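Local coordinates for probable leucine/isoleucine/valine-binding protein (Rhodopirellula baltica, PDB 4KV7), which probably binds leucine, isoleucine, valine or a related small ligand as a periplasmic binding protein, although its function has not been established, at residues 35-40 with 300-305. The protein carries 1 engineered substitution. Numbering follows the deposited sequence.
Sequences INMRHG and SFVSLE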
ATOM      1  N   ILE A  35      -9.919  -5.795   1.506  1.00  8.73           N
ATOM      2  CA  ILE A  35     -10.912  -5.730   2.574  1.00 10.03           C
ATOM      3  C   ILE A  35     -10.566  -4.625   3.560  1.00  8.42           C
ATOM      4  O   ILE A  35     -11.418  -3.819   3.950  1.00  9.76           O
ATOM      5  CB  ILE A  35     -11.027  -7.079   3.304  1.00 10.42           C
ATOM      6  CG1 ILE A  35     -11.736  -8.097   2.402  1.00 10.78           C
ATOM      7  CG2 ILE A  35     -11.781  -6.928   4.610  1.00 11.30           C
ATOM      8  CD1 ILE A  35     -11.687  -9.529   2.901  1.00 12.52           C
ATOM      9  N   ASN A  36      -9.301  -4.554   3.939  1.00  8.66           N
ATOM     10  CA  ASN A  36      -8.892  -3.578   4.933  1.00  9.46           C
ATOM     11  C   ASN A  36      -8.714  -2.170   4.403  1.00  8.41           C
ATOM     12  O   ASN A  36      -9.002  -1.216   5.128  1.00  9.26           O
ATOM     13  CB  ASN A  36      -7.703  -4.096   5.730  1.00 10.02           C
ATOM     14  CG  ASN A  36      -8.122  -5.189   6.684  1.00 10.93           C
ATOM     15  OD1 ASN A  36      -8.773  -4.920   7.690  1.00 12.32           O
ATOM     16  ND2 ASN A  36      -7.826  -6.434   6.342  1.00 12.36           N
HETATM   17  N   MSE A  37      -8.305  -2.028   3.144  1.00  8.82           N
HETATM   18  CA  MSE A  37      -8.314  -0.709   2.520  1.00  9.46           C
HETATM   19  C   MSE A  37      -9.740  -0.170   2.483  1.00  9.75           C
HETATM   20  O   MSE A  37      -9.988   1.000   2.805  1.00 10.60           O
HETATM   21  CB  MSE A  37      -7.759  -0.765   1.096  1.00 11.05           C
HETATM   22  CG  MSE A  37      -6.258  -0.591   0.976  1.00 12.40           C
HETATM   23 SE   MSE A  37      -5.600   1.112   1.685  0.63 10.65          SE
HETATM   24  CE  MSE A  37      -6.168   2.331   0.296  1.00 15.71           C
ATOM     25  N   ARG A  38     -10.684  -1.015   2.077  1.00  9.59           N
ATOM     26  CA  ARG A  38     -12.080  -0.627   2.036  1.00  9.70           C
ATOM     27  C   ARG A  38     -12.579  -0.221   3.420  1.00  9.85           C
ATOM     28  O   ARG A  38     -13.231   0.811   3.558  1.00 10.45           O
ATOM     29  CB  ARG A  38     -12.931  -1.756   1.453  1.00 10.27           C
ATOM     30  CG  ARG A  38     -14.430  -1.489   1.523  1.00 11.20           C
ATOM     31  CD  ARG A  38     -15.205  -2.551   0.760  1.00 11.91           C
ATOM     32  NE  ARG A  38     -16.650  -2.369   0.810  1.00 13.21           N
ATOM     33  CZ  ARG A  38     -17.413  -2.795   1.807  1.00 14.18           C
ATOM     34  NH1 ARG A  38     -16.884  -3.405   2.856  1.00 15.20           N
ATOM     35  NH2 ARG A  38     -18.724  -2.601   1.768  1.00 15.64           N
ATOM     36  N   HIS A  39     -12.282  -1.011   4.447  1.00  9.32           N
ATOM     37  CA  HIS A  39     -12.708  -0.648   5.793  1.00 10.07           C
ATOM     38  C   HIS A  39     -12.150   0.705   6.234  1.00  9.89           C
ATOM     39  O   HIS A  39     -12.851   1.482   6.885  1.00 10.30           O
ATOM     40  CB  HIS A  39     -12.324  -1.717   6.810  1.00 11.58           C
ATOM     41  CG  HIS A  39     -13.190  -2.936   6.770  1.00 11.75           C
ATOM     42  ND1 HIS A  39     -14.560  -2.872   6.634  1.00 12.93           N
ATOM     43  CD2 HIS A  39     -12.880  -4.249   6.874  1.00 14.16           C
ATOM     44  CE1 HIS A  39     -15.055  -4.098   6.648  1.00 14.72           C
ATOM     45  NE2 HIS A  39     -14.058  -4.949   6.800  1.00 14.68           N
ATOM     46  N   GLY A  40     -10.885   0.976   5.928  1.00  9.10           N
ATOM     47  CA  GLY A  40     -10.288   2.246   6.318  1.00  9.64           C
ATOM     48  C   GLY A  40     -10.982   3.432   5.670  1.00  9.27           C
ATOM     49  O   GLY A  40     -11.276   4.431   6.334  1.00  9.94           O
ATOM     50  N   SER A 300      -4.966  -2.288  11.613  1.00 10.35           N
ATOM     51  CA  SER A 300      -3.887  -2.736  10.737  1.00 11.20           C
ATOM     52  C   SER A 300      -3.249  -1.563  10.019  1.00  9.48           C
ATOM     53  O   SER A 300      -3.845  -0.490   9.899  1.00  9.24           O
ATOM     54  CB  SER A 300      -4.399  -3.745   9.707  1.00 11.11           C
ATOM     55  OG  SER A 300      -5.249  -3.141   8.746  1.00 12.03           O
ATOM     56  N   PHE A 301      -2.032  -1.766   9.526  1.00  9.37           N
ATOM     57  CA  PHE A 301      -1.404  -0.734   8.714  1.00  8.34           C
ATOM     58  C   PHE A 301      -2.214  -0.479   7.448  1.00  8.54           C
ATOM     59  O   PHE A 301      -2.193   0.624   6.916  1.00  8.80           O
ATOM     60  CB  PHE A 301       0.035  -1.095   8.331  1.00  9.05           C
ATOM     61  CG  PHE A 301       0.923  -1.405   9.508  1.00  9.35           C
ATOM     62  CD1 PHE A 301       1.335  -0.401  10.378  1.00 10.01           C
ATOM     63  CD2 PHE A 301       1.344  -2.701   9.743  1.00 10.52           C
ATOM     64  CE1 PHE A 301       2.145  -0.698  11.470  1.00 10.51           C
ATOM     65  CE2 PHE A 301       2.151  -3.000  10.838  1.00 10.87           C
ATOM     66  CZ  PHE A 301       2.557  -1.995  11.690  1.00 11.57           C
ATOM     67  N   VAL A 302      -2.902  -1.508   6.959  1.00  8.70           N
ATOM     68  CA  VAL A 302      -3.652  -1.397   5.720  1.00  8.26           C
ATOM     69  C   VAL A 302      -4.868  -0.491   5.905  1.00  8.36           C
ATOM     70  O   VAL A 302      -5.086   0.444   5.129  1.00  8.52           O
ATOM     71  CB  VAL A 302      -4.072  -2.789   5.200  1.00  8.64           C
ATOM     72  CG1 VAL A 302      -4.882  -2.650   3.924  1.00  9.73           C
ATOM     73  CG2 VAL A 302      -2.848  -3.675   4.953  1.00 10.84           C
ATOM     74  N   SER A 303      -5.669  -0.746   6.932  1.00  8.14           N
ATOM     75  CA  SER A 303      -6.817   0.124   7.129  1.00  8.82           C
ATOM     76  C   SER A 303      -6.417   1.526   7.566  1.00  8.17           C
ATOM     77  O   SER A 303      -7.128   2.476   7.264  1.00  8.85           O
ATOM     78  CB  SER A 303      -7.857  -0.475   8.074  1.00  9.32           C
ATOM     79  OG  SER A 303      -7.315  -0.770   9.343  1.00  9.53           O
ATOM     80  N   LEU A 304      -5.291   1.677   8.266  1.00  8.57           N
ATOM     81  CA  LEU A 304      -4.802   3.012   8.577  1.00  8.69           C
ATOM     82  C   LEU A 304      -4.501   3.770   7.291  1.00  8.15           C
ATOM     83  O   LEU A 304      -4.855   4.941   7.163  1.00  8.94           O
ATOM     84  CB  LEU A 304      -3.571   2.938   9.481  1.00  9.04           C
ATOM     85  CG  LEU A 304      -2.839   4.253   9.751  1.00  8.47           C
ATOM     86  CD1 LEU A 304      -3.791   5.307  10.328  1.00  9.98           C
ATOM     87  CD2 LEU A 304      -1.703   4.004  10.716  1.00 10.14           C
ATOM     88  N   GLU A 305      -3.874   3.114   6.312  1.00  8.29           N
ATOM     89  CA  GLU A 305      -3.658   3.763   5.023  1.00  8.47           C
ATOM     90  C   GLU A 305      -4.986   4.147   4.351  1.00  7.95           C
ATOM     91  O   GLU A 305      -5.113   5.247   3.814  1.00  8.77           O
ATOM     92  CB  GLU A 305      -2.801   2.893   4.099  1.00  8.72           C
ATOM     93  CG  GLU A 305      -2.446   3.564   2.784  1.00  9.27           C
ATOM     94  CD  GLU A 305      -1.450   2.779   1.950  1.00  8.45           C
ATOM     95  OE1 GLU A 305      -0.898   1.766   2.442  1.00  8.46           O
ATOM     96  OE2 GLU A 305      -1.223   3.168   0.781  1.00  8.89           O
TER
HETATM   97  O   HOH W   1      -7.877  -3.333   9.739  1.00 13.01           O
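Three hydrogen bonds grip one water oxygen: it accepts from Ser300 OG at 2.8 Å and from Ser303 OG, and gives its own proton to Asn36 OD1 at 2.7 Å, so it is fixed as a bridge between two helices. Ser300 OG in turn accepts from Ser303 N at 3.0 Å, the N-H pointing almost straight at it (176°). This is an N-cap, and it starts helix 301-319 where that helix packs against helix 31-50 of the periplasmic binding protein fold; the two segment axes approach to 6.9 Å and cross at -42°. The cap depends on chi1 of 70°, which sets OG between the backbone N and the carbonyl carbon, facing Ser303 N. Tyr286 also bonds Ser303 OG, while Asn36 ND2 turns back to Glu32 O of its own helix. An alanine in place of Ser300 would remove the acceptor for Ser303 N and one of the water's three bonds, and would probably fray the first turn and loosen the bridge. Beside this polar cluster, Val302 CG1, anti to its backbone N, lies 3.6 Å from Asn36 CB. Met37, a selenomethionine, starts out away from the other helix, yet its CG lies 3.9 Å from Val302 CG1, the two side chains crossing at about a right angle. The bend at chi2 then brings SE to 3.5 Å from Val302 O and alongside Glu305 CB and CG, and Glu305 ends in a salt bridge with Arg135. Glycine makes the closest backbone approach possible: a side chain at Gly40 would collide with Ser303 O, which instead takes a CA-H...O contact from Gly40 CA at 3.3 Å.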